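Local coordinates for E3 ubiquitin-protein ligase HERC2 (Homo sapiens, PDB 4L1M) that probably acts as a HECT-type E3 ubiquitin ligase, whose first RCC1-like domain, a seven-bladed beta-propeller, may serve as a protein-interaction module, at residues 314-318 against 367-371; 320-324 against 337-343; 102-106 against 211-215; 268-272 against 282-286. All blocks are in the same frame, centred on the assembly; numbering follows the deposited sequence.

Contact 1 of 4, residues 314-318 against 367-371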
# COMPACT_ATOMS: atom_id res chain seq x y z
N ILE A 314 6.35 -3.54 13.10
CA ILE A 314 7.04 -2.41 12.45
C ILE A 314 6.54 -2.13 11.04
O ILE A 314 6.81 -1.08 10.51
CB ILE A 314 8.59 -2.57 12.45
CG1 ILE A 314 9.05 -3.71 11.52
CG2 ILE A 314 9.09 -2.76 13.88
CD1 ILE A 314 10.55 -3.83 11.43
N ASP A 315 5.83 -3.08 10.44
CA ASP A 315 5.14 -2.81 9.18
C ASP A 315 3.99 -3.80 8.97
O ASP A 315 3.99 -4.92 9.48
CB ASP A 315 6.11 -2.88 7.97
CG ASP A 315 5.47 -2.37 6.64
OD1 ASP A 315 4.54 -1.55 6.64
OD2 ASP A 315 5.91 -2.81 5.58
N VAL A 316 2.99 -3.34 8.23
CA VAL A 316 1.86 -4.15 7.84
C VAL A 316 1.66 -3.95 6.35
O VAL A 316 1.76 -2.85 5.86
CB VAL A 316 0.55 -3.71 8.55
CG1 VAL A 316 -0.66 -4.41 7.92
CG2 VAL A 316 0.62 -4.03 10.03
N ALA A 317 1.36 -5.04 5.65
CA ALA A 317 1.11 -4.99 4.20
C ALA A 317 -0.27 -5.61 3.98
O ALA A 317 -0.50 -6.74 4.36
CB ALA A 317 2.17 -5.74 3.46
N ALA A 318 -1.17 -4.83 3.40
CA ALA A 318 -2.54 -5.25 3.19
C ALA A 318 -2.73 -5.55 1.73
O ALA A 318 -2.58 -4.68 0.92
CB ALA A 318 -3.50 -4.15 3.62
N GLY A 367 11.42 -6.59 4.69
CA GLY A 367 10.33 -6.04 3.88
C GLY A 367 9.26 -7.06 3.58
O GLY A 367 9.54 -8.26 3.48
N ILE A 368 8.03 -6.58 3.46
CA ILE A 368 6.90 -7.42 3.09
C ILE A 368 6.02 -6.69 2.10
O ILE A 368 6.03 -5.47 2.05
CB ILE A 368 6.06 -7.80 4.31
CG1 ILE A 368 5.79 -6.56 5.18
CG2 ILE A 368 6.77 -8.90 5.10
CD1 ILE A 368 4.80 -6.79 6.30
N ALA A 369 5.26 -7.43 1.31
CA ALA A 369 4.34 -6.83 0.34
C ALA A 369 3.26 -7.82 -0.05
O ALA A 369 3.53 -9.01 -0.08
CB ALA A 369 5.10 -6.39 -0.90
N CYS A 370 2.04 -7.32 -0.35
CA CYS A 370 0.92 -8.19 -0.78
C CYS A 370 0.27 -7.76 -2.08
O CYS A 370 -0.03 -6.61 -2.26
CB CYS A 370 -0.16 -8.23 0.30
SG CYS A 370 0.41 -8.84 1.89
N GLY A 371 0.02 -8.71 -2.96
CA GLY A 371 -0.84 -8.51 -4.12
C GLY A 371 -2.25 -8.99 -3.77
O GLY A 371 -2.57 -9.22 -2.60

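Contact 2 of 4, residues 320-324 against 337-343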
# COMPACT_ATOMS: atom_id res chain seq x y z
N SER A 320 -5.61 -7.48 -1.01
CA SER A 320 -7.06 -7.23 -1.16
C SER A 320 -7.83 -7.74 0.05
O SER A 320 -8.53 -6.96 0.71
CB SER A 320 -7.58 -7.90 -2.41
OG SER A 320 -6.93 -7.34 -3.53
N THR A 321 -7.67 -9.02 0.37
CA THR A 321 -8.38 -9.63 1.48
C THR A 321 -7.48 -10.42 2.45
O THR A 321 -7.97 -11.27 3.18
CB THR A 321 -9.50 -10.55 0.95
OG1 THR A 321 -8.93 -11.58 0.16
CG2 THR A 321 -10.48 -9.76 0.11
N HIS A 322 -6.17 -10.14 2.44
CA HIS A 322 -5.23 -10.76 3.39
C HIS A 322 -4.13 -9.77 3.74
O HIS A 322 -3.95 -8.78 3.04
CB HIS A 322 -4.64 -12.04 2.84
CG HIS A 322 -3.50 -11.84 1.88
ND1 HIS A 322 -3.68 -11.46 0.58
CD2 HIS A 322 -2.16 -12.04 2.03
CE1 HIS A 322 -2.51 -11.40 -0.04
NE2 HIS A 322 -1.58 -11.75 0.82
N CYS A 323 -3.43 -10.01 4.84
CA CYS A 323 -2.40 -9.09 5.32
C CYS A 323 -1.20 -9.83 5.83
O CYS A 323 -1.31 -10.98 6.23
CB CYS A 323 -2.91 -8.27 6.49
SG CYS A 323 -4.26 -7.18 6.12
N LEU A 324 -0.07 -9.13 5.82
CA LEU A 324 1.14 -9.54 6.50
C LEU A 324 1.53 -8.46 7.50
O LEU A 324 1.27 -7.28 7.27
CB LEU A 324 2.31 -9.71 5.54
CG LEU A 324 2.27 -10.73 4.40
CD1 LEU A 324 3.69 -11.06 3.94
CD2 LEU A 324 1.55 -12.00 4.79
N SER A 337 -8.00 -13.98 4.14
CA SER A 337 -8.54 -14.91 3.17
C SER A 337 -7.46 -15.86 2.71
O SER A 337 -6.29 -15.49 2.62
CB SER A 337 -9.14 -14.14 1.98
OG SER A 337 -9.40 -14.99 0.88
N ASN A 338 -7.86 -17.10 2.41
CA ASN A 338 -6.95 -18.11 1.89
C ASN A 338 -7.55 -18.87 0.70
O ASN A 338 -7.25 -20.05 0.49
CB ASN A 338 -6.54 -19.08 3.00
CG ASN A 338 -5.29 -19.88 2.67
OD1 ASN A 338 -4.41 -19.40 1.96
ND2 ASN A 338 -5.21 -21.10 3.19
N ASP A 339 -8.36 -18.17 -0.09
CA ASP A 339 -8.98 -18.77 -1.30
C ASP A 339 -7.98 -19.17 -2.38
O ASP A 339 -8.25 -20.06 -3.16
CB ASP A 339 -10.05 -17.84 -1.91
CG ASP A 339 -9.56 -16.39 -2.11
OD1 ASP A 339 -8.36 -16.08 -2.00
OD2 ASP A 339 -10.41 -15.53 -2.38
N GLN A 340 -6.82 -18.51 -2.39
CA GLN A 340 -5.73 -18.74 -3.36
C GLN A 340 -4.39 -19.05 -2.68
O GLN A 340 -3.33 -18.65 -3.19
CB GLN A 340 -5.53 -17.50 -4.22
CG GLN A 340 -6.79 -16.97 -4.89
CD GLN A 340 -7.19 -17.79 -6.10
OE1 GLN A 340 -6.60 -18.83 -6.40
NE2 GLN A 340 -8.20 -17.30 -6.81
N CYS A 341 -4.43 -19.72 -1.54
CA CYS A 341 -3.21 -20.10 -0.83
C CYS A 341 -2.30 -18.94 -0.45
O CYS A 341 -1.08 -19.09 -0.45
CB CYS A 341 -2.44 -21.11 -1.67
SG CYS A 341 -3.42 -22.59 -2.00
N GLN A 342 -2.89 -17.79 -0.10
CA GLN A 342 -2.12 -16.63 0.38
C GLN A 342 -1.37 -16.95 1.66
O GLN A 342 -0.48 -16.19 2.07
CB GLN A 342 -3.03 -15.43 0.70
CG GLN A 342 -3.77 -14.83 -0.48
CD GLN A 342 -5.07 -15.52 -0.74
OE1 GLN A 342 -5.12 -16.74 -0.77
NE2 GLN A 342 -6.14 -14.76 -0.90
N HIS A 343 -1.78 -18.04 2.32
CA HIS A 343 -1.16 -18.49 3.56
C HIS A 343 -0.73 -19.93 3.41
O HIS A 343 -1.56 -20.82 3.40
CB HIS A 343 -2.16 -18.37 4.70
CG HIS A 343 -2.80 -17.04 4.77
ND1 HIS A 343 -2.25 -15.98 5.46
CD2 HIS A 343 -3.93 -16.56 4.19
CE1 HIS A 343 -3.02 -14.92 5.33
NE2 HIS A 343 -4.05 -15.25 4.56

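Contact 3 of 4, residues 102-106 against 211-215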
# COMPACT_ATOMS: atom_id res chain seq x y z
N ALA A 102 1.77 1.30 -6.31
CA ALA A 102 0.74 0.71 -7.09
C ALA A 102 -0.22 0.14 -6.07
O ALA A 102 0.12 0.06 -4.92
CB ALA A 102 1.28 -0.40 -7.97
N HIS A 103 -1.41 -0.27 -6.49
CA HIS A 103 -2.42 -0.76 -5.58
C HIS A 103 -2.81 -2.14 -6.01
O HIS A 103 -2.89 -2.41 -7.21
CB HIS A 103 -3.64 0.15 -5.65
CG HIS A 103 -4.67 -0.18 -4.65
ND1 HIS A 103 -5.67 -1.09 -4.89
CD2 HIS A 103 -4.86 0.26 -3.38
CE1 HIS A 103 -6.42 -1.21 -3.82
NE2 HIS A 103 -5.96 -0.39 -2.90
N SER A 104 -3.11 -3.02 -5.06
CA SER A 104 -3.28 -4.44 -5.41
C SER A 104 -4.53 -4.75 -6.29
O SER A 104 -4.62 -5.84 -6.88
CB SER A 104 -3.24 -5.28 -4.13
OG SER A 104 -4.45 -5.19 -3.46
N ASP A 105 -5.47 -3.82 -6.38
CA ASP A 105 -6.63 -3.93 -7.27
C ASP A 105 -6.52 -2.93 -8.43
O ASP A 105 -7.52 -2.61 -9.08
CB ASP A 105 -7.96 -3.68 -6.50
CG ASP A 105 -8.13 -4.62 -5.26
OD1 ASP A 105 -7.85 -5.85 -5.37
OD2 ASP A 105 -8.54 -4.13 -4.15
N GLY A 106 -5.30 -2.44 -8.69
CA GLY A 106 -5.07 -1.36 -9.67
C GLY A 106 -4.25 -1.72 -10.91
O GLY A 106 -3.66 -2.80 -10.99
N ALA A 211 -2.95 6.44 2.63
CA ALA A 211 -3.25 5.17 1.96
C ALA A 211 -4.60 5.25 1.22
O ALA A 211 -5.56 5.89 1.70
CB ALA A 211 -3.24 4.03 2.96
N CYS A 212 -4.66 4.61 0.05
CA CYS A 212 -5.80 4.67 -0.81
C CYS A 212 -6.47 3.31 -0.98
O CYS A 212 -5.80 2.30 -1.01
CB CYS A 212 -5.36 5.18 -2.15
SG CYS A 212 -4.59 6.80 -2.07
N GLY A 213 -7.80 3.30 -1.12
CA GLY A 213 -8.57 2.08 -1.23
C GLY A 213 -9.07 1.78 -2.63
O GLY A 213 -8.63 2.37 -3.60
N SER A 214 -10.00 0.82 -2.70
CA SER A 214 -10.55 0.31 -3.94
C SER A 214 -12.06 0.20 -3.90
O SER A 214 -12.68 0.51 -2.89
CB SER A 214 -9.96 -1.06 -4.27
OG SER A 214 -10.20 -2.00 -3.26
N GLY A 215 -12.64 -0.20 -5.03
CA GLY A 215 -14.10 -0.17 -5.24
C GLY A 215 -14.59 1.19 -4.80
O GLY A 215 -14.02 2.21 -5.21

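Contact 4 of 4, residues 268-272 against 282-286. With SO4 (sulfate ion), chain F.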
# COMPACT_ATOMS: atom_id res chain seq x y z
N SER A 268 -9.18 -4.20 0.70
CA SER A 268 -10.49 -4.03 0.04
C SER A 268 -11.58 -3.83 1.07
O SER A 268 -11.92 -4.74 1.81
CB SER A 268 -10.82 -5.23 -0.85
OG SER A 268 -12.06 -5.03 -1.50
N GLN A 269 -12.06 -2.60 1.16
CA GLN A 269 -13.16 -2.22 2.05
C GLN A 269 -12.82 -2.33 3.53
O GLN A 269 -13.72 -2.43 4.36
CB GLN A 269 -14.43 -3.02 1.72
CG GLN A 269 -14.93 -2.84 0.27
CD GLN A 269 -15.40 -1.42 -0.02
OE1 GLN A 269 -16.32 -0.96 0.63
NE2 GLN A 269 -14.75 -0.72 -0.92
N PHE A 270 -11.53 -2.28 3.87
CA PHE A 270 -11.10 -2.23 5.27
C PHE A 270 -9.83 -1.42 5.45
O PHE A 270 -9.12 -1.16 4.49
CB PHE A 270 -10.96 -3.63 5.90
CG PHE A 270 -9.72 -4.38 5.48
CD1 PHE A 270 -9.68 -5.08 4.31
CD2 PHE A 270 -8.62 -4.45 6.31
CE1 PHE A 270 -8.54 -5.82 3.95
CE2 PHE A 270 -7.49 -5.18 5.96
CZ PHE A 270 -7.45 -5.85 4.77
N SER A 271 -9.57 -1.06 6.69
CA SER A 271 -8.56 -0.10 7.01
C SER A 271 -7.70 -0.60 8.15
O SER A 271 -8.14 -1.39 8.98
CB SER A 271 -9.25 1.19 7.43
OG SER A 271 -10.09 1.66 6.39
N ILE A 272 -6.46 -0.12 8.19
CA ILE A 272 -5.45 -0.53 9.14
C ILE A 272 -4.72 0.71 9.67
O ILE A 272 -4.39 1.61 8.90
CB ILE A 272 -4.41 -1.39 8.42
CG1 ILE A 272 -5.00 -2.72 7.95
CG2 ILE A 272 -3.18 -1.63 9.31
CD1 ILE A 272 -5.15 -3.71 9.08
N SER A 282 -7.48 -2.68 13.18
CA SER A 282 -8.16 -2.90 11.89
C SER A 282 -9.65 -2.69 12.07
O SER A 282 -10.22 -2.94 13.14
CB SER A 282 -7.89 -4.31 11.36
OG SER A 282 -8.44 -5.30 12.21
N TRP A 283 -10.28 -2.20 11.01
CA TRP A 283 -11.72 -1.99 10.99
C TRP A 283 -12.20 -1.93 9.55
O TRP A 283 -11.39 -1.85 8.60
CB TRP A 283 -12.06 -0.73 11.76
CG TRP A 283 -11.57 0.52 11.14
CD1 TRP A 283 -12.30 1.39 10.41
CD2 TRP A 283 -10.26 1.10 11.28
NE1 TRP A 283 -11.53 2.47 10.04
CE2 TRP A 283 -10.27 2.31 10.55
CE3 TRP A 283 -9.08 0.71 11.92
CZ2 TRP A 283 -9.13 3.14 10.44
CZ3 TRP A 283 -7.95 1.53 11.79
CH2 TRP A 283 -7.99 2.73 11.06
N GLY A 284 -13.53 -2.03 9.37
CA GLY A 284 -14.14 -2.14 8.04
C GLY A 284 -14.84 -3.47 7.80
O GLY A 284 -15.38 -4.07 8.73
N LYS A 285 -14.84 -3.93 6.55
CA LYS A 285 -15.57 -5.12 6.15
C LYS A 285 -14.94 -6.40 6.72
O LYS A 285 -13.70 -6.54 6.72
CB LYS A 285 -15.58 -5.22 4.65
CG LYS A 285 -16.51 -6.25 4.04
CD LYS A 285 -16.54 -6.11 2.53
CE LYS A 285 -17.50 -7.13 1.92
NZ LYS A 285 -17.44 -7.17 0.43
N GLY A 286 -15.78 -7.33 7.17
CA GLY A 286 -15.34 -8.47 7.94
C GLY A 286 -15.27 -9.77 7.16
O GLY A 286 -14.71 -10.75 7.65
S SO4 F . -14.55 -7.82 -1.62
O1 SO4 F . -13.11 -8.07 -1.75
O2 SO4 F . -15.16 -7.97 -2.96
O3 SO4 F . -15.21 -8.76 -0.69
O4 SO4 F . -14.71 -6.46 -1.05

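Contact 1 of 4, residues 314-318 against 367-371
Ile368 and Ala317 face each other between two blades of the RCC1-like beta-propeller. Strands 314-318 and 367-370 are inner strands of neighbouring blades; they run in nearly the same direction, 19° apart, with axes 5.7 Å apart at the closest point, and no clear hydrogen bond joins them. Each pairs instead within its own sheet, Ala317 with Leu324 and Ala369 with Phe376.

Apolar contacts carry most of the join. With CG1 lodged between the backbone N and the carbonyl carbon (chi1 46°), the extended arm of Ile368 reaches over to the facing strand, where its CD1 lies 4.0 Å from Ala317 CB and 3.8 Å from Asp315 O. The methyl group of Ala317 therefore sits between two neighbours, for on its other flank CB is 3.9 Å from Cys370 SG. At the C-terminal end, Cys370 CB makes a van der Waals contact with Ala318 C at 4.0 Å. Leu324 and Leu326 also touch Ile368, which extends the apolar layer into the next strand of the blade.

A polar group meets this layer at its border. The carboxylate of Asp315 and the chain of Ile368 slide past one another in opposite directions, and OD2 comes to 3.8 Å from Ile368 CG1. The acid is turned to a further blade through OD1, which makes a salt bridge with Arg265 NH2.

Contact 2 of 4, residues 320-324 against 337-343
His322 lies with one ring face against the aliphatic part of Gln342, in a propeller blade, where the start of strand 322-327 meets the loop after strand 332-335. Gln342 CG stands 3.6 Å from the centroid of the imidazole, 15° off its normal, a CH-pi contact. The ring is aimed there by a chi1 of 81°, and Ser375 in the adjacent blade holds its NE2. A second ring joins in: the edge of His322 is turned to the face of His343 in an offset T-shaped pair, planes 85° apart, while Ser334 fixes ND1 of His343.

Thr321 brings in the backbone. Its O accepts a nearly straight 2.9 Å hydrogen bond from Ser337 N, and the side chains of the two residues lie against each other. The sulfate ion that Lys285 also binds, probably from the crystallisation liquor, lies about 4 Å from the threonine side chain.

Gln342 bends at chi2, and its amide turns back into its own loop, where both ends are gripped, which fixes its rotation. NE2 gives a hydrogen bond to Asp339 OD1 (2.8 Å), close to the amide plane, and OE1 accepts one from Gln340 N at 2.9 Å.

Contact 3 of 4, residues 102-106 against 211-215
His103 and Asp105 both reach from the turn after strand 97-101 to the end of strand 207-212 and the loop beyond it. The imidazole of His103 leads. CG is anti to the backbone N (chi1 -173°), which sends the ring across to the backbone of Cys212: CD2 lies 3.3 Å from Cys212 O, an oxygen at the ring edge and near its plane. Gly213 O sits over one face, and CE1 is 3.6 Å from Ser214 CB.

ND1 of the ring serves its own turn. Asp105 N donates to it at 3.1 Å, tilted 31° from the ring plane, which restrains the ring's rotation.

The carboxylate of Asp105 makes the polar link. Ser214 OG donates to its OD2 at 2.8 Å, meeting the oxygen on its anti side and somewhat out of the carboxylate plane. OD1 is probably hydrogen-bonded to Ser320 OG of a third blade. Gly106 N then closes the type I turn on His103 O.

The blade of strand 155-160 separates the two that meet here. Centred about 7 Å from the centre of the chain, this bridge between non-neighbouring blades fits the inner strand ends and loops of a seven-bladed RCC1-like propeller converging there.

Contact 4 of 4, residues 268-272 against 282-286
Lys285 runs alongside Gln269 and ends on a sulfate ion, probably left from the crystallisation liquor. Fully extended beyond CG, the lysine passes Gln269 CB with its CD 3.8 Å away and donates from NZ to sulfate O3 at 3.0 Å, with a weak second bond to O4. Ser268 OG also faces the ion, 3.0 Å from sulfate O4, and Arg290 also hydrogen-bonds it. The amide of Gln269 turns elsewhere, to Lys238 and Asp216.

Behind the sulfate the segments pair as antiparallel strands. Ser271 and Trp283 form a hydrogen-bonded pair, with Ser271 N giving to Trp283 O at 2.8 Å and Trp283 N returning to Ser271 O at 3.1 Å. Two residues on, Lys285 N donates to Gln269 O at 2.9 Å. Between them, Phe270 and Gly284 form a non-hydrogen-bonded pair.

A chi1 of 66° folds the Trp283 indole back over its partner: Ser271 CB lies over one face, 3.8 Å from the centroid of the five-membered ring, a CH-pi contact. Ile272 CD1 meets Ser282 CB on the other side of the sheet.

Strands 270-275 and 280-284 are the middle pair of a four-stranded blade, flanked by strand 261-267 on the side of Ile272, through Arg265, and by strand 302-304 on that of Ser282, through Lys303.

How the contacts relate
From the N terminus, contact 3 opens first, at 102-106, and closes at 211-215, a long loop that takes in the intervening blade. Contact 4 follows in series as a short hairpin closure inside one blade. Contact 1 opens at 314-318 and closes at 367-371, joining the last two blades; contact 2 is nested within that loop, and none of the four cross. Strand 365-370 shares its sheet with strand 27-31 from the start of the chain, so contact 1 borders the blade that shuts the ring. Contacts 2 and 4 are joined by a probable hydrogen bond between Ser320 O and Ser268 N, and contacts 2 and 3 also touch at Ser320.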